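Local coordinates for protein putative cytosine/guanine deaminase (Unidentified, PDB 2PAJ) that catalyses the zinc-dependent hydrolytic deamination of 2-amino-4-hydroxypteridines such as isoxanthopterin, giving the 2,4-dihydroxypteridine and ammonium, at residues 421-425 with 437-441; 350-354 with 381-386. All coordinates share one frame. Residue numbers count along the deposited sequence, not the author numbering.

How the contacts relate
Following the chain from its N terminus, contact 2 comes first: helix 346-359, which lies beyond strand 331-333 of the TIM barrel and the short helix 337-340, is met by the start of helix 383-398, closing a 26-residue connection of which 362-380 are not modelled. The chain then runs down helix 383-398 and through strand 414-418 before contact 1 closes a shorter loop, in which residues 421-425 meet 437-441 across helix 433-436. The two loops thus lie in series, neither nested nor crossed; the centres of the two contacts are about 16 Å apart. They nevertheless touch, Gly438 CA lying 3.6 Å from His351 CE1, and helix 433-436 also packs on Val350 and Trp354, tying the connection between antiparallel strands 414-418 and 442-448 to the barrel's helical layer.

Contact 1: residues 421-425 with 437-441; sequences DPRYF and SGGRP
This contact closes the connection between antiparallel strands 414-418 and 442-448 of the amidohydrolase fold, away from the zinc site. Residues 422-424 have helical phi/psi, with Tyr424 N bonded to Asp421 O (3.0 Å) and Phe425 N to Pro422 O (3.1 Å). In an Asx turn Asp421 OD2 accepts from Arg423 N (3.0 Å); it also salt-bridges Arg423 NH1 (3.2 Å). In the second segment Ser437 comes first, its CA 6.3 Å from that of Arg423. Arg423 (chi1 p, chi2 t, chi3 p) donates a hydrogen bond from NE to Ser437 O, 3.0 Å; Ser437 OG shares a water with Arg423 O. Gly438 leaves the preceding helix with positive phi (75°); a second water links its O to Tyr424 OH. Gly439 (phi 62°) lies against one guanidinium face, CA 3.5 Å from Arg423 CZ, where a CB would clash. The CA-to-CB bond of Arg440 points away; its guanidinium pairs with Asp457. Pro441 then packs against Tyr424 (chi1 m), Pro441 CB 3.9 Å from Tyr424 CZ.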
# COMPACT_ATOMS: atom_id res chain seq x y z
N ASP A 421 -5.57 17.21 18.42
CA ASP A 421 -5.83 18.33 17.52
C ASP A 421 -7.29 18.71 17.70
O ASP A 421 -8.15 17.84 17.82
CB ASP A 421 -5.61 17.90 16.07
CG ASP A 421 -5.71 19.07 15.09
OD1 ASP A 421 -4.67 19.69 14.79
OD2 ASP A 421 -6.83 19.38 14.63
N PRO A 422 -7.60 20.02 17.72
CA PRO A 422 -8.97 20.49 17.89
C PRO A 422 -10.04 19.96 16.94
O PRO A 422 -11.22 20.04 17.25
CB PRO A 422 -8.83 22.02 17.82
CG PRO A 422 -7.48 22.25 17.23
CD PRO A 422 -6.65 21.14 17.78
N ARG A 423 -9.65 19.42 15.79
CA ARG A 423 -10.65 18.88 14.87
C ARG A 423 -11.39 17.70 15.49
O ARG A 423 -12.50 17.37 15.08
CB ARG A 423 -10.00 18.43 13.55
CG ARG A 423 -8.84 17.42 13.70
CD ARG A 423 -8.48 16.77 12.37
NE ARG A 423 -8.62 17.70 11.25
CZ ARG A 423 -7.72 18.60 10.88
NH1 ARG A 423 -6.56 18.70 11.51
NH2 ARG A 423 -7.98 19.41 9.88
N TYR A 424 -10.76 17.09 16.49
CA TYR A 424 -11.34 15.93 17.16
C TYR A 424 -12.16 16.31 18.39
O TYR A 424 -12.96 15.51 18.88
CB TYR A 424 -10.24 14.96 17.58
CG TYR A 424 -9.31 14.58 16.46
CD1 TYR A 424 -7.98 15.01 16.45
CD2 TYR A 424 -9.77 13.80 15.40
CE1 TYR A 424 -7.13 14.68 15.42
CE2 TYR A 424 -8.93 13.46 14.37
CZ TYR A 424 -7.61 13.90 14.38
OH TYR A 424 -6.78 13.56 13.34
N PHE A 425 -11.95 17.53 18.88
CA PHE A 425 -12.67 18.02 20.05
C PHE A 425 -14.16 18.11 19.74
O PHE A 425 -14.56 18.91 18.90
CB PHE A 425 -12.13 19.40 20.43
CG PHE A 425 -10.67 19.42 20.78
CD1 PHE A 425 -10.04 20.61 21.10
CD2 PHE A 425 -9.92 18.25 20.77
CE1 PHE A 425 -8.70 20.66 21.41
CE2 PHE A 425 -8.57 18.27 21.08
CZ PHE A 425 -7.95 19.48 21.39
N SER A 437 -12.38 12.99 10.34
CA SER A 437 -11.97 14.35 10.69
C SER A 437 -11.07 15.10 9.72
O SER A 437 -10.88 16.31 9.86
CB SER A 437 -11.31 14.35 12.06
OG SER A 437 -12.15 13.74 13.02
N GLY A 438 -10.50 14.40 8.75
CA GLY A 438 -9.59 15.04 7.83
C GLY A 438 -8.28 15.28 8.55
O GLY A 438 -8.03 14.67 9.58
N GLY A 439 -7.45 16.17 8.02
CA GLY A 439 -6.18 16.45 8.65
C GLY A 439 -5.25 15.25 8.72
O GLY A 439 -5.01 14.58 7.72
N ARG A 440 -4.73 14.98 9.91
CA ARG A 440 -3.83 13.85 10.11
C ARG A 440 -3.64 13.64 11.60
O ARG A 440 -3.00 14.45 12.27
CB ARG A 440 -2.47 14.14 9.46
CG ARG A 440 -1.43 13.07 9.76
CD ARG A 440 -0.00 13.47 9.39
NE ARG A 440 0.91 12.66 10.18
CZ ARG A 440 1.55 13.10 11.26
NH1 ARG A 440 1.40 14.35 11.67
NH2 ARG A 440 2.29 12.26 11.97
N PRO A 441 -4.18 12.54 12.15
CA PRO A 441 -4.00 12.32 13.58
C PRO A 441 -2.54 12.13 13.97
O PRO A 441 -1.69 11.79 13.15
CB PRO A 441 -4.88 11.11 13.86
CG PRO A 441 -4.88 10.38 12.58
CD PRO A 441 -4.99 11.47 11.55
O HOH W 1 -13.95 15.53 13.75
O HOH W 2 -8.18 12.62 11.20

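Contact 2: residues 350-354 with 381-386; sequences VHMTW and ASIAEV
Residues 350-354 are a turn within helix 346-359, with regular helical backbone angles and a Trp354 N to Val350 O hydrogen bond of 3.0 Å. In the partner segment, residues 381-382 lead into the first turn of helix 383-398. Ser382 is its N-cap (phi/psi -80/174, chi1 p), with OG accepting from Glu385 N at 3.2 Å. The closest CA pair is Trp354 and Val386, 6.4 Å apart, and no hydrogen bond joins the segments.

The main bump is Val386 (chi1 t), whose CA-to-CB bond points at the facing helix. It fills the hollow bordered by Val350, Thr353 and Trp354: Val386 CG1 lies 4.1 Å from Val350 CG1 and 4.1 Å from Thr353 CG2. Val386 CG2 lies 4.1 Å from Trp354 CA and, at the indole edge, 4.2 Å from Trp354 CD1. This contact belongs to the outer helical layer of the TIM barrel, joining helix 346-359, beyond strand 331-333 and the short helix 337-340, to helix 383-398, the next one modelled; on the barrel side, Val350 and Thr353 rest on Ile333. The side chain of Thr353 is about 12 Å from that of the zinc ligand Asp336.

Trp354 (chi1 t, chi2 62°) extends its indole along the start of helix 383-398. Ile383 (chi1 m, chi2 p) covers one face in a CH-pi contact, CG1 4.2 Å from the five-membered ring centroid and 26° off its normal, with Ile383 CD1 3.6 Å from Trp354 NE1. Farther out, Ala381 O approaches Trp354 NE1 to 3.6 Å without bonding, and Ser382 O lies 4.0 Å from Trp354 CD1.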
# COMPACT_ATOMS: atom_id res chain seq x y z
N VAL A 350 -8.15 7.35 2.79
CA VAL A 350 -9.25 6.73 3.51
C VAL A 350 -10.38 7.74 3.73
O VAL A 350 -11.57 7.40 3.69
CB VAL A 350 -8.70 6.16 4.84
CG1 VAL A 350 -9.76 6.14 5.91
CG2 VAL A 350 -8.17 4.76 4.59
N HIS A 351 -10.02 9.00 3.92
CA HIS A 351 -10.99 10.06 4.13
C HIS A 351 -11.82 10.28 2.87
O HIS A 351 -13.04 10.46 2.92
CB HIS A 351 -10.27 11.35 4.48
CG HIS A 351 -11.19 12.45 4.89
ND1 HIS A 351 -10.92 13.78 4.62
CD2 HIS A 351 -12.35 12.44 5.59
CE1 HIS A 351 -11.87 14.53 5.14
NE2 HIS A 351 -12.75 13.74 5.73
N MET A 352 -11.14 10.29 1.73
CA MET A 352 -11.78 10.48 0.44
C MET A 352 -12.66 9.28 0.10
O MET A 352 -13.72 9.43 -0.51
CB MET A 352 -10.71 10.69 -0.64
CG MET A 352 -11.26 10.98 -2.04
SD MET A 352 -12.04 12.59 -2.22
CE MET A 352 -13.76 12.14 -2.27
N THR A 353 -12.20 8.09 0.48
CA THR A 353 -12.93 6.86 0.23
C THR A 353 -14.26 6.88 0.96
O THR A 353 -15.31 6.60 0.38
CB THR A 353 -12.12 5.66 0.72
OG1 THR A 353 -10.79 5.75 0.23
CG2 THR A 353 -12.74 4.37 0.23
N TRP A 354 -14.21 7.22 2.24
CA TRP A 354 -15.41 7.29 3.05
C TRP A 354 -16.40 8.33 2.54
O TRP A 354 -17.59 8.05 2.41
CB TRP A 354 -15.05 7.59 4.50
CG TRP A 354 -16.23 7.67 5.42
CD1 TRP A 354 -17.12 6.68 5.72
CD2 TRP A 354 -16.64 8.82 6.17
NE1 TRP A 354 -18.06 7.14 6.61
CE2 TRP A 354 -17.79 8.45 6.90
CE3 TRP A 354 -16.14 10.13 6.28
CZ2 TRP A 354 -18.45 9.33 7.76
CZ3 TRP A 354 -16.80 11.01 7.12
CH2 TRP A 354 -17.95 10.60 7.85
N ALA A 381 -21.95 1.89 3.84
CA ALA A 381 -20.71 2.65 3.70
C ALA A 381 -20.23 3.23 5.04
O ALA A 381 -20.03 4.44 5.19
CB ALA A 381 -20.91 3.77 2.67
N SER A 382 -20.04 2.35 6.02
CA SER A 382 -19.61 2.73 7.35
C SER A 382 -18.11 2.99 7.43
O SER A 382 -17.37 2.78 6.47
CB SER A 382 -19.99 1.63 8.34
OG SER A 382 -19.54 0.37 7.89
N ILE A 383 -17.67 3.47 8.59
CA ILE A 383 -16.26 3.74 8.83
C ILE A 383 -15.54 2.39 8.93
O ILE A 383 -14.42 2.25 8.45
CB ILE A 383 -16.03 4.54 10.15
CG1 ILE A 383 -16.46 6.00 9.97
CG2 ILE A 383 -14.57 4.46 10.59
CD1 ILE A 383 -17.95 6.22 10.06
N ALA A 384 -16.20 1.41 9.54
CA ALA A 384 -15.63 0.07 9.71
C ALA A 384 -15.46 -0.55 8.34
O ALA A 384 -14.48 -1.22 8.04
CB ALA A 384 -16.55 -0.79 10.56
N GLU A 385 -16.46 -0.31 7.51
CA GLU A 385 -16.51 -0.79 6.14
C GLU A 385 -15.22 -0.38 5.43
O GLU A 385 -14.56 -1.19 4.80
CB GLU A 385 -17.70 -0.15 5.47
CG GLU A 385 -18.55 -1.05 4.62
CD GLU A 385 -17.96 -1.25 3.26
OE1 GLU A 385 -18.70 -1.65 2.34
OE2 GLU A 385 -16.74 -1.00 3.14
N VAL A 386 -14.88 0.89 5.56
CA VAL A 386 -13.69 1.44 4.95
C VAL A 386 -12.39 1.03 5.66
O VAL A 386 -11.37 0.82 5.02
CB VAL A 386 -13.80 2.97 4.91
CG1 VAL A 386 -12.56 3.59 4.29
CG2 VAL A 386 -15.05 3.36 4.14